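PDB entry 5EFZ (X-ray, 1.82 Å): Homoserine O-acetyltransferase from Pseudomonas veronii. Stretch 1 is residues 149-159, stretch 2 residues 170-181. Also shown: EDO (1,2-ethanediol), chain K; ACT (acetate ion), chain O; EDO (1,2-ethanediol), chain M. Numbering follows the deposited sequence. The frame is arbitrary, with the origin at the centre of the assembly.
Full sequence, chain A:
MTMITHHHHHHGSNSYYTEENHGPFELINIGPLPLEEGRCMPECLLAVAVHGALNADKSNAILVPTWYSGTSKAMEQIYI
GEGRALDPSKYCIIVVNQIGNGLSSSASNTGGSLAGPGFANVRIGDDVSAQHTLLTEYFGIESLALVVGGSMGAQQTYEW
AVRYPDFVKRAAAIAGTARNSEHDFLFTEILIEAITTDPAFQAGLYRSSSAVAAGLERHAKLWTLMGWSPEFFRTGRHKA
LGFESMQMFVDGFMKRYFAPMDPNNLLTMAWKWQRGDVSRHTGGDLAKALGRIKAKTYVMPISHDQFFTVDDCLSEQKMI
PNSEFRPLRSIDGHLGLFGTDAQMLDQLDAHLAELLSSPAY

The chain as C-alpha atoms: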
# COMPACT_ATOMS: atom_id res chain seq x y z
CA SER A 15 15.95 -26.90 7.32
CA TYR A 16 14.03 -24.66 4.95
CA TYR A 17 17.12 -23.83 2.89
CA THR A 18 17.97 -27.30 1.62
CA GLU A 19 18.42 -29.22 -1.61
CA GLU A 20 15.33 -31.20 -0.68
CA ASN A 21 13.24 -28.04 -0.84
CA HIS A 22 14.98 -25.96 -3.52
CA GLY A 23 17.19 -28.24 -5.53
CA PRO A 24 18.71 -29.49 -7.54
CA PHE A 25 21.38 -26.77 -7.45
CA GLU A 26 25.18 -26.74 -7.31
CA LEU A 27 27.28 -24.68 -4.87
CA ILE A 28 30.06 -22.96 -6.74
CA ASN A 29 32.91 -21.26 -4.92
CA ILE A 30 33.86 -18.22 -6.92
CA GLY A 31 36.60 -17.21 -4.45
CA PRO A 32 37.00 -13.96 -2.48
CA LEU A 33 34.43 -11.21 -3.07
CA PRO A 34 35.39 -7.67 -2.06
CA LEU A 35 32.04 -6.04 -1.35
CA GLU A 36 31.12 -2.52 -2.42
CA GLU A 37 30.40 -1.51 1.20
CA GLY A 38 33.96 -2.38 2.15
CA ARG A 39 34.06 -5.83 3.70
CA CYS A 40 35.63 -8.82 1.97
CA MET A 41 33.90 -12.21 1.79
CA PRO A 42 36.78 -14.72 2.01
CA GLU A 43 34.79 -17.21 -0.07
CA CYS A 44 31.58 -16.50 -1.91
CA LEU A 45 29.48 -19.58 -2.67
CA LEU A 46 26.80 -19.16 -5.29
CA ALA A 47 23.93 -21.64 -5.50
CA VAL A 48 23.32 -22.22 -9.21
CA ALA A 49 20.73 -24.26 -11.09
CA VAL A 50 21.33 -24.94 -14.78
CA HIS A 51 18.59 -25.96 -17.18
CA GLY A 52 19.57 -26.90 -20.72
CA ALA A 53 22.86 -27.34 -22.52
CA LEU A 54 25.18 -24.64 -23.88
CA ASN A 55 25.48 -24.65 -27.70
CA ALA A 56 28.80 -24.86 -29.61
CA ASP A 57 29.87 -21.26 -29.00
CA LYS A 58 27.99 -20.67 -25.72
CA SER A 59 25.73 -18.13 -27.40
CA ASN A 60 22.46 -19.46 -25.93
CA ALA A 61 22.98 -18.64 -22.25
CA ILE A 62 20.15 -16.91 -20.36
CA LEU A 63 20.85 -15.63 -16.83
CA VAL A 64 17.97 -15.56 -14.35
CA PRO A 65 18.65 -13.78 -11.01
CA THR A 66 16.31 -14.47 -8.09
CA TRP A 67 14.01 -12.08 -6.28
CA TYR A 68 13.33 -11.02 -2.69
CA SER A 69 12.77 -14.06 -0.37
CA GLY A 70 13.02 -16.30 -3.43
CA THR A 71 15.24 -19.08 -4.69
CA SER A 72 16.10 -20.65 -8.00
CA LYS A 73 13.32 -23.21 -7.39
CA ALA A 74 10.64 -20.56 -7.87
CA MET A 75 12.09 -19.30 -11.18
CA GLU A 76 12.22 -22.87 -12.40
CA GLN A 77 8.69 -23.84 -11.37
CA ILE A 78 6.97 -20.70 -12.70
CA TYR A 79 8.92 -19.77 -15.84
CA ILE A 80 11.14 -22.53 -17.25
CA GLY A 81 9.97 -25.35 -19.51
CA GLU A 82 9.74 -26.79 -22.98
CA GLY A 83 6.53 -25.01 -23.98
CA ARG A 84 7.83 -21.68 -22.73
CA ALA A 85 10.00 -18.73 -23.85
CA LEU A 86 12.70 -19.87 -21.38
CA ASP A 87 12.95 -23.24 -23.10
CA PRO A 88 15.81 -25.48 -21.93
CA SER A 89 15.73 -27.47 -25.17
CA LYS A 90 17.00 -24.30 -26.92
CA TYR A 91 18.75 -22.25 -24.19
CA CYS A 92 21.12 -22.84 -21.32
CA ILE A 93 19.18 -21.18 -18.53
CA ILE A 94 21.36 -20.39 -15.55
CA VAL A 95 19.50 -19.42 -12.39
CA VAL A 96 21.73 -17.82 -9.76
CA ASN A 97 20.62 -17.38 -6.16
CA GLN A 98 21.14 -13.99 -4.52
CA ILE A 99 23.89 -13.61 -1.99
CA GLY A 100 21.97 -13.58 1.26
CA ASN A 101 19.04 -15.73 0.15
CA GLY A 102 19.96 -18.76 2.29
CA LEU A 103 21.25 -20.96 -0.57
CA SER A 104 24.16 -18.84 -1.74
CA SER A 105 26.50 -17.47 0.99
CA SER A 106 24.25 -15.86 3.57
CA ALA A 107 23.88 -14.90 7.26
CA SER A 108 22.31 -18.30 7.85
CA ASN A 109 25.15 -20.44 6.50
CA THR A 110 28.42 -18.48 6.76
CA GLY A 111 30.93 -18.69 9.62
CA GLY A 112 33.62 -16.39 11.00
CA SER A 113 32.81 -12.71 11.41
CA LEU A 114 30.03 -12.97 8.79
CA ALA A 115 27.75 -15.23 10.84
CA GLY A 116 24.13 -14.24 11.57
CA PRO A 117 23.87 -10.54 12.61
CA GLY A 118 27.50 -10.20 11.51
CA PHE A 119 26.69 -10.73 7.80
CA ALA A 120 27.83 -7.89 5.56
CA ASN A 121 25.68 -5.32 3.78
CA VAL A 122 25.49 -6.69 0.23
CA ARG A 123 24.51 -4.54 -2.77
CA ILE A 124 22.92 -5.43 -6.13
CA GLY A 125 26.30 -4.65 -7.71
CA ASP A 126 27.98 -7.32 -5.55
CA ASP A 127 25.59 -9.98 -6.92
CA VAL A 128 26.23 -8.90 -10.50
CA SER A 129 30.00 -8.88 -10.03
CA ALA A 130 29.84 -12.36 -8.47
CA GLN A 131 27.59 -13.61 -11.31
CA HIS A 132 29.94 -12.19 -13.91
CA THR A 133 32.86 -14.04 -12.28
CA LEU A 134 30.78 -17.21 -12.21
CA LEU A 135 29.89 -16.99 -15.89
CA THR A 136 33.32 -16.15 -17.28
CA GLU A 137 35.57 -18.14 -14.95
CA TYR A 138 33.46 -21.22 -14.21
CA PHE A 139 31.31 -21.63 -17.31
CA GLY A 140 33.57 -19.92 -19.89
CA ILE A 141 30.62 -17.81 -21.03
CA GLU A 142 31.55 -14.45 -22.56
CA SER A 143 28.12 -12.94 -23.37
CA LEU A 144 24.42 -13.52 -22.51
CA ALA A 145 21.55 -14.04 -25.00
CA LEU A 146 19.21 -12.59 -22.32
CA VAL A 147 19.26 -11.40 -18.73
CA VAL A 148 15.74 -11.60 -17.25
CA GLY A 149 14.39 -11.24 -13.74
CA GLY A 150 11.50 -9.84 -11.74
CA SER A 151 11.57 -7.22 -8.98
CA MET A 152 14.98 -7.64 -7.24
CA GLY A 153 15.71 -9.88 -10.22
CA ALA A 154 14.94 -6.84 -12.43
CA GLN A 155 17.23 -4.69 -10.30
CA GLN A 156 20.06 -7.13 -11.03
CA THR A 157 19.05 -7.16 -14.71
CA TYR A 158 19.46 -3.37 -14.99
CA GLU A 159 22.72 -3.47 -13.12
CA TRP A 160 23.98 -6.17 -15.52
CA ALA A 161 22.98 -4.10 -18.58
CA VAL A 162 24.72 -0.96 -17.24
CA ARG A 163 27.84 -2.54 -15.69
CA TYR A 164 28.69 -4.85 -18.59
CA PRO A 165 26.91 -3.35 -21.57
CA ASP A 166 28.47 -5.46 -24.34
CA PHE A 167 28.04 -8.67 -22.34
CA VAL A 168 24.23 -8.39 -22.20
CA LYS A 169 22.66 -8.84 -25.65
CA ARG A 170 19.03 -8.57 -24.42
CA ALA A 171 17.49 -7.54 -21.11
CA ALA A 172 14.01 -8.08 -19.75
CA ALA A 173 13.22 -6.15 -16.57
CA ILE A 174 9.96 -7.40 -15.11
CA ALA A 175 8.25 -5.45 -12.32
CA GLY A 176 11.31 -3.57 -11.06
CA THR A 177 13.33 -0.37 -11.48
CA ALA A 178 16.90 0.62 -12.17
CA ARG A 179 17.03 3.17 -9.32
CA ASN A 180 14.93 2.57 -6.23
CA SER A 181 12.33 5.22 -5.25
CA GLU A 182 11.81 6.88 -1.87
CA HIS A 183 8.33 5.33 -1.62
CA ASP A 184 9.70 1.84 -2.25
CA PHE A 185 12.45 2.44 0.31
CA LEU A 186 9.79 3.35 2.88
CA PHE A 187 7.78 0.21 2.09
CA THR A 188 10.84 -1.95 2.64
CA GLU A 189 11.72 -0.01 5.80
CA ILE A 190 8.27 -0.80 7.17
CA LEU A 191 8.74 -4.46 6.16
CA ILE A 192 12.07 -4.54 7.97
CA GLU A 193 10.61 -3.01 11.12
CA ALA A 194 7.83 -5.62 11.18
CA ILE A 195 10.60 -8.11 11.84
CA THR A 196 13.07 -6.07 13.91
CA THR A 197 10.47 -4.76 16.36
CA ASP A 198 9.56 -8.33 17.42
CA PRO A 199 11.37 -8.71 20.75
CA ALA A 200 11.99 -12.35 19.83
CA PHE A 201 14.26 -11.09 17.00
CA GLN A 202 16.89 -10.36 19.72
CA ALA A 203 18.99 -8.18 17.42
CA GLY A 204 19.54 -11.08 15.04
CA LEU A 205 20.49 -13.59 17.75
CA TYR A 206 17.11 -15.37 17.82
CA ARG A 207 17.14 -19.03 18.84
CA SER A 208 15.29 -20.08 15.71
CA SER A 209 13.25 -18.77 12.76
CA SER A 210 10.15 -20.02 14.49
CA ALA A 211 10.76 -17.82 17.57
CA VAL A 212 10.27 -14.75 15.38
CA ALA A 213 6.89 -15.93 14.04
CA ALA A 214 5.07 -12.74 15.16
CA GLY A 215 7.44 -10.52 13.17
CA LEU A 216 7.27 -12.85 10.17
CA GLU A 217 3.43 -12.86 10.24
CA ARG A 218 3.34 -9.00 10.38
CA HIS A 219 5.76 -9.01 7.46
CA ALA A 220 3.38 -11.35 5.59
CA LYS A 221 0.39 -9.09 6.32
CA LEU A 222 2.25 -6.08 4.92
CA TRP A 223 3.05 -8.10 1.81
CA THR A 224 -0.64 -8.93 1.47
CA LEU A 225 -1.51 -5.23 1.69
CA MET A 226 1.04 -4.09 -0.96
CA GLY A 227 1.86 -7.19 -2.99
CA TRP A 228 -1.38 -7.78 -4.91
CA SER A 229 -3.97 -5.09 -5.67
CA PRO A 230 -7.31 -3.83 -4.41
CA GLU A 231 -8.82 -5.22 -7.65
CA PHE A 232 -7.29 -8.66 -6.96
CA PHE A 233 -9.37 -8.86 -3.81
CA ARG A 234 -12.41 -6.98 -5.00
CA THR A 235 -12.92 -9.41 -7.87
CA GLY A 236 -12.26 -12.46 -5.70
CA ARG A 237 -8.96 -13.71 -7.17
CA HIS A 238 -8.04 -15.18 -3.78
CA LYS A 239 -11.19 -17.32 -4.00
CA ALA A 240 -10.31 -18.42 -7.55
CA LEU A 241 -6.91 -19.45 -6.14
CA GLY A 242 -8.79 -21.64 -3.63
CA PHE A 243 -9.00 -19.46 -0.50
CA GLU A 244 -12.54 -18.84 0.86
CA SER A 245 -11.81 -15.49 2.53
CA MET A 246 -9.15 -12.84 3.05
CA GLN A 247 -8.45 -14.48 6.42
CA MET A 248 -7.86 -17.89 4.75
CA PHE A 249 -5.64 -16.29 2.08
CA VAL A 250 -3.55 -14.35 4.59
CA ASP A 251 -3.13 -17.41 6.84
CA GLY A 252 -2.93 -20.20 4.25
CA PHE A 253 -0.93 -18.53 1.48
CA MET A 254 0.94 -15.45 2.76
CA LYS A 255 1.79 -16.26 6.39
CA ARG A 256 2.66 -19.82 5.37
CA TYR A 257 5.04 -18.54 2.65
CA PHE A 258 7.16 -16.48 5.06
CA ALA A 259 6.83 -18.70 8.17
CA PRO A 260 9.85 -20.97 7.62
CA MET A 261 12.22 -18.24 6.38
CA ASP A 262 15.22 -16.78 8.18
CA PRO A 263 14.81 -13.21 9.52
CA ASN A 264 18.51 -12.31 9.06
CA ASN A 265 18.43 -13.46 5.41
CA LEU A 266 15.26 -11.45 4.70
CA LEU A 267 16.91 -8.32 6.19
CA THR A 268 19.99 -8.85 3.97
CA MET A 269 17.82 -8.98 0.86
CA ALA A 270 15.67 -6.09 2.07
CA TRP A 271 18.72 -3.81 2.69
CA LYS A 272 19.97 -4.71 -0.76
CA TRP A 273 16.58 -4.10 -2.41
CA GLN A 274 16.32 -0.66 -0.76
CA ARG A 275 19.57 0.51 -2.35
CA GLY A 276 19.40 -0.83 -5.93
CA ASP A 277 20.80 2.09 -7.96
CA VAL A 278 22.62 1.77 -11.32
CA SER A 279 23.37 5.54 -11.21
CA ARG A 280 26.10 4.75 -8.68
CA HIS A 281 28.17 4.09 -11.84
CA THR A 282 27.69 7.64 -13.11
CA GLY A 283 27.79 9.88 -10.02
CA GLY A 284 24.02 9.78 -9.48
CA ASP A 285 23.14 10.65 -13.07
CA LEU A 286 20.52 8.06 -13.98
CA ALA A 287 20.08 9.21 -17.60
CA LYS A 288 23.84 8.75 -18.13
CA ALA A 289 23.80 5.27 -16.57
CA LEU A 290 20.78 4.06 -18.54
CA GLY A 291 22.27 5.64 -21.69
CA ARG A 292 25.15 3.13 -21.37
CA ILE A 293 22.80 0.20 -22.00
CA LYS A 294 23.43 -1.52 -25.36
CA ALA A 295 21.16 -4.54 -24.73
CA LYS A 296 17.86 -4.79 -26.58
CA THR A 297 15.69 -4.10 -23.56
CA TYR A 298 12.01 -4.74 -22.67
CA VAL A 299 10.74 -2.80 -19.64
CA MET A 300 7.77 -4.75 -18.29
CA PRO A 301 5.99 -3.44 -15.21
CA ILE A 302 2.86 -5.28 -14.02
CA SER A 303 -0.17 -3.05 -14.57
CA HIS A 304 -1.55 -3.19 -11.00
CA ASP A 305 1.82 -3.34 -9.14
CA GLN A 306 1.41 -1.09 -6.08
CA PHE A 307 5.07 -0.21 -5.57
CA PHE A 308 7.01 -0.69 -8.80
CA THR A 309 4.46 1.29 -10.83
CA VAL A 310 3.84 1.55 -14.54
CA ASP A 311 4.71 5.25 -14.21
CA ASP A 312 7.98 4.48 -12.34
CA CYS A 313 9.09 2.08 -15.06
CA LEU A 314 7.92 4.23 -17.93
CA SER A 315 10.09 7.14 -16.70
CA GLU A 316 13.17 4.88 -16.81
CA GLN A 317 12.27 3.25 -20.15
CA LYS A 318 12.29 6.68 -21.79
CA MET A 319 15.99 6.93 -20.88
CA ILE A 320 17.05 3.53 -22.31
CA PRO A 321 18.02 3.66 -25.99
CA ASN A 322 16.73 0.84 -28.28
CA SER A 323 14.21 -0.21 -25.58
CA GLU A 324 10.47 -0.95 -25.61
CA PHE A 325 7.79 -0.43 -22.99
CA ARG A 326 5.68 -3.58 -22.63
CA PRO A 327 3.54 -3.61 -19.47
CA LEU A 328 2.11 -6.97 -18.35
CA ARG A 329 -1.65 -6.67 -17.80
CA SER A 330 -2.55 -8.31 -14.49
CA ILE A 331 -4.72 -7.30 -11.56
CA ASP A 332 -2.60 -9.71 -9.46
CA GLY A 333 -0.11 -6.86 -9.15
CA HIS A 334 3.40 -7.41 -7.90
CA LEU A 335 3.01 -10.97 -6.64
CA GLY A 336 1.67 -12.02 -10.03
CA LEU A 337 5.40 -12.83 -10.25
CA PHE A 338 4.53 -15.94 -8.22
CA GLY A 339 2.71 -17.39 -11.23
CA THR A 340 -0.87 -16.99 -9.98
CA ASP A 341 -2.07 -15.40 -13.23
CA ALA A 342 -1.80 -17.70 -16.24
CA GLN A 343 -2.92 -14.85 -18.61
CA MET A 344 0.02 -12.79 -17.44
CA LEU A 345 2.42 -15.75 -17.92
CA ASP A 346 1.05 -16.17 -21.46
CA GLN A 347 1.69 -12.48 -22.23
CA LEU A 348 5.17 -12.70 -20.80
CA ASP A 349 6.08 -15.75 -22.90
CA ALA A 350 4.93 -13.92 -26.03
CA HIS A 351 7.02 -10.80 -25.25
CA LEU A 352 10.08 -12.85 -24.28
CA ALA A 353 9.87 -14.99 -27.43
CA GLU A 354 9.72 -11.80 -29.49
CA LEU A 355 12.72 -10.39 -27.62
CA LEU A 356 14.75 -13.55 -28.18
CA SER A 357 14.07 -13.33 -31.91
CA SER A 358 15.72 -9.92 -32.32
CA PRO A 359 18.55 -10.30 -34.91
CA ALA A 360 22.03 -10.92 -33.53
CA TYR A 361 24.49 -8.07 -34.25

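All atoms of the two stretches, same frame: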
# COMPACT_ATOMS: atom_id res chain seq x y z
N GLY A 149 14.76 -10.99 -15.12
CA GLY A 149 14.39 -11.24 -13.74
C GLY A 149 13.25 -10.33 -13.34
O GLY A 149 12.97 -9.35 -14.04
N GLY A 150 12.61 -10.64 -12.22
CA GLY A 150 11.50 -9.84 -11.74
C GLY A 150 11.84 -9.24 -10.39
O GLY A 150 12.52 -9.87 -9.58
N SER A 151 11.38 -8.01 -10.21
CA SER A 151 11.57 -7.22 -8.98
C SER A 151 13.06 -7.09 -8.61
O SER A 151 13.79 -6.43 -9.34
CB SER A 151 10.75 -7.78 -7.84
OG SER A 151 10.69 -6.80 -6.81
N MET A 152 13.52 -7.66 -7.48
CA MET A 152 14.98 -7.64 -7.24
C MET A 152 15.77 -8.30 -8.37
O MET A 152 16.93 -7.94 -8.62
CB MET A 152 15.35 -8.34 -5.93
CG MET A 152 14.90 -7.57 -4.71
SD MET A 152 15.65 -8.26 -3.21
CE MET A 152 17.30 -7.59 -3.38
N GLY A 153 15.14 -9.27 -9.02
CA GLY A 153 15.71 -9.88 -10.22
C GLY A 153 15.85 -8.87 -11.36
O GLY A 153 16.80 -8.93 -12.13
N ALA A 154 14.89 -7.95 -11.47
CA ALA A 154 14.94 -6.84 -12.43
C ALA A 154 16.02 -5.83 -12.03
O ALA A 154 16.72 -5.26 -12.89
CB ALA A 154 13.55 -6.14 -12.52
N GLN A 155 16.14 -5.55 -10.74
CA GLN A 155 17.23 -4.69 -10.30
C GLN A 155 18.58 -5.22 -10.73
O GLN A 155 19.42 -4.46 -11.23
CB GLN A 155 17.22 -4.57 -8.78
CG GLN A 155 16.01 -3.80 -8.21
CD GLN A 155 16.13 -3.67 -6.69
OE1 GLN A 155 16.35 -4.67 -6.00
NE2 GLN A 155 16.04 -2.44 -6.18
N GLN A 156 18.81 -6.53 -10.55
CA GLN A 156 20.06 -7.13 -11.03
C GLN A 156 20.18 -7.10 -12.56
O GLN A 156 21.28 -6.97 -13.10
CB GLN A 156 20.17 -8.58 -10.54
CG GLN A 156 20.36 -8.67 -9.00
CD GLN A 156 20.08 -10.06 -8.47
OE1 GLN A 156 20.96 -10.93 -8.49
NE2 GLN A 156 18.84 -10.29 -8.04
N THR A 157 19.06 -7.24 -13.25
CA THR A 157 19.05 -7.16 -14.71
C THR A 157 19.53 -5.79 -15.21
O THR A 157 20.39 -5.71 -16.10
CB THR A 157 17.63 -7.48 -15.25
OG1 THR A 157 17.32 -8.85 -14.95
CG2 THR A 157 17.52 -7.25 -16.80
N TYR A 158 19.00 -4.71 -14.64
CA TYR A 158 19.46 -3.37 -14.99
C TYR A 158 20.93 -3.18 -14.67
O TYR A 158 21.71 -2.64 -15.47
CB TYR A 158 18.64 -2.31 -14.25
CG TYR A 158 17.29 -2.05 -14.88
CD1 TYR A 158 17.18 -1.64 -16.22
CD2 TYR A 158 16.11 -2.20 -14.14
CE1 TYR A 158 15.91 -1.37 -16.78
CE2 TYR A 158 14.84 -1.93 -14.71
CZ TYR A 158 14.77 -1.51 -16.02
OH TYR A 158 13.51 -1.27 -16.57
N GLU A 159 21.33 -3.62 -13.49
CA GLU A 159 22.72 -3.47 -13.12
C GLU A 159 23.65 -4.23 -14.09
O GLU A 159 24.71 -3.72 -14.48
CB GLU A 159 22.93 -3.96 -11.68
CG GLU A 159 24.42 -3.96 -11.23
CD GLU A 159 25.04 -2.58 -10.99
OE1 GLU A 159 24.32 -1.54 -10.86
OE2 GLU A 159 26.30 -2.51 -10.93
N ARG A 170 20.47 -8.87 -24.58
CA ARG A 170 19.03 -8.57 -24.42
C ARG A 170 18.76 -8.53 -22.94
O ARG A 170 19.36 -9.30 -22.22
CB ARG A 170 18.14 -9.64 -25.06
CG ARG A 170 18.39 -9.84 -26.56
CD ARG A 170 17.57 -11.03 -27.06
NE ARG A 170 17.88 -11.31 -28.46
CZ ARG A 170 18.92 -12.03 -28.87
NH1 ARG A 170 19.78 -12.54 -27.99
NH2 ARG A 170 19.12 -12.21 -30.17
N ALA A 171 17.84 -7.67 -22.51
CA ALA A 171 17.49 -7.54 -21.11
C ALA A 171 15.98 -7.44 -20.99
O ALA A 171 15.33 -6.74 -21.77
CB ALA A 171 18.18 -6.31 -20.47
N ALA A 172 15.43 -8.18 -20.05
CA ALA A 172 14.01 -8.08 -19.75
C ALA A 172 13.85 -7.81 -18.26
O ALA A 172 14.13 -8.67 -17.39
CB ALA A 172 13.25 -9.35 -20.17
N ALA A 173 13.39 -6.60 -17.96
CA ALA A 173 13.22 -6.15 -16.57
C ALA A 173 11.76 -6.17 -16.20
O ALA A 173 11.00 -5.28 -16.61
CB ALA A 173 13.80 -4.76 -16.37
N ILE A 174 11.36 -7.22 -15.48
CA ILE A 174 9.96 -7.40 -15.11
C ILE A 174 9.69 -6.85 -13.71
O ILE A 174 10.37 -7.25 -12.75
CB ILE A 174 9.56 -8.86 -15.14
CG1 ILE A 174 9.93 -9.52 -16.50
CG2 ILE A 174 8.07 -9.00 -14.86
CD1 ILE A 174 9.99 -11.05 -16.41
N ALA A 175 8.72 -5.94 -13.60
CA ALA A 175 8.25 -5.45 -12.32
C ALA A 175 9.40 -5.00 -11.40
O ALA A 175 9.49 -5.39 -10.23
CB ALA A 175 7.40 -6.53 -11.65
N GLY A 176 10.26 -4.12 -11.90
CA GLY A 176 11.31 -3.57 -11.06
C GLY A 176 11.95 -2.36 -11.72
O GLY A 176 11.75 -2.10 -12.92
N THR A 177 12.72 -1.59 -10.94
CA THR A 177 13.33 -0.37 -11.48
C THR A 177 14.85 -0.40 -11.40
O THR A 177 15.46 -1.23 -10.68
CB THR A 177 12.84 0.88 -10.71
OG1 THR A 177 13.06 0.65 -9.32
CG2 THR A 177 11.34 1.13 -10.94
N ALA A 178 15.46 0.52 -12.12
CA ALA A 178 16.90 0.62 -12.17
C ALA A 178 17.45 1.47 -11.02
O ALA A 178 18.59 1.31 -10.63
CB ALA A 178 17.34 1.22 -13.53
N ARG A 179 16.65 2.40 -10.51
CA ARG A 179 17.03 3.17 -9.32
C ARG A 179 15.85 3.23 -8.37
O ARG A 179 14.77 3.66 -8.75
CB ARG A 179 17.45 4.61 -9.66
CG ARG A 179 17.81 5.43 -8.39
CD ARG A 179 18.68 6.65 -8.71
NE ARG A 179 17.94 7.70 -9.40
CZ ARG A 179 18.51 8.79 -9.91
NH1 ARG A 179 19.83 8.99 -9.82
NH2 ARG A 179 17.74 9.70 -10.52
N ASN A 180 16.06 2.78 -7.13
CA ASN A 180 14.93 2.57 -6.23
C ASN A 180 14.33 3.91 -5.76
O ASN A 180 15.07 4.88 -5.46
CB ASN A 180 15.38 1.71 -5.04
CG ASN A 180 14.22 1.16 -4.26
OD1 ASN A 180 14.20 1.19 -3.02
ND2 ASN A 180 13.22 0.65 -4.98
N SER A 181 13.00 3.97 -5.66
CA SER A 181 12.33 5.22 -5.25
C SER A 181 12.30 5.40 -3.75
O SER A 181 12.51 4.44 -3.01
CB SER A 181 10.90 5.24 -5.76
OG SER A 181 10.15 4.18 -5.17
C1 EDO K . 17.66 4.33 -2.39
O1 EDO K . 16.28 4.73 -2.48
C2 EDO K . 18.48 4.90 -3.56
O2 EDO K . 17.80 4.89 -4.84
C ACT O . 10.50 -9.26 -4.99
O ACT O . 9.80 -8.21 -4.99
OXT ACT O . 11.74 -9.14 -5.27
CH3 ACT O . 9.88 -10.58 -4.70
C1 EDO M . 11.76 5.03 -10.36
O1 EDO M . 12.40 5.08 -9.09
C2 EDO M . 12.47 6.00 -11.30
O2 EDO M . 13.90 5.78 -11.26
O HOH W 1 15.16 -0.28 -7.61
O HOH W 2 12.04 0.24 -14.89

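The centre of the contact is the ring of Tyr 158, held between two alanine methyls. Ala 173 CB lies over one face, 3.4 Å from Tyr 158 CZ, and Ala 178 CB lies over the opposite face, 3.5 Å from Tyr 158 CG and 3.8 Å from the ring centroid, in a CH-pi contact 22° off the ring normal. The methyl of Ala 173 packs directly on the ring, and on the Ala 178 side the ring also reaches the backbone, with Tyr 158 CD2 3.4 Å from Ala 178 N. Tyr 158, Thr 157 and Ala 154 all direct their CA-to-CB bonds toward stretch 2, so the helix 152-159 packs one side on the strand 170-174, running at 148° to it with the axes 7.0 Å apart at closest approach. Ala 154 CB lies 4.1 Å from Ala 173 CB, 3.4 Å from Ile 174 O and 3.7 Å from Gly 176 CA. Glycine suits position 176: an ideal CB there would lie only 2.6 Å from Ala 154 CB and 2.7 Å from Ser 151 O. One turn along the helix, Thr 157 places CG2 3.8 Å from Ala 171 CB, while its OG1 donates a hydrogen bond to Gly 153 O (2.9 Å), so its polar group is satisfied within the helix.

Beside this packing, the strands run parallel. Ile 174 N donates to Gly 149 O (3.0 Å) and Ser 151 N to Ile 174 O (2.8 Å); the bond from Gly 149 N to Ala 172 O (3.3 Å) is weak. Ile 174 O also receives a CA-H...O contact from Gly 150 CA (3.0 Å). At Gly 149 a CB would clash with Gly 153 O (2.5 Å), so the absence of a side chain lets the helix fold back over the strand end.

Water 2 accepts from Tyr 158 OH (2.7 Å) and donates to Gly 176 O (3.1 Å), joining the buried hydroxyl to the loop. Water 1 accepts from Gln 155 NE2 (2.7 Å), donates to Thr 177 O (3.2 Å) and bonds Thr 177 OG1 (2.9 Å); the long Gln 155 side chain starts sideways, but its end comes nearer to stretch 2. At the helix start, an acetate, probably from the crystallisation liquor, takes a very short hydrogen bond from Ser 151 OG to its O (2.5 Å) and another from Met 152 N to its OXT (3.2 Å).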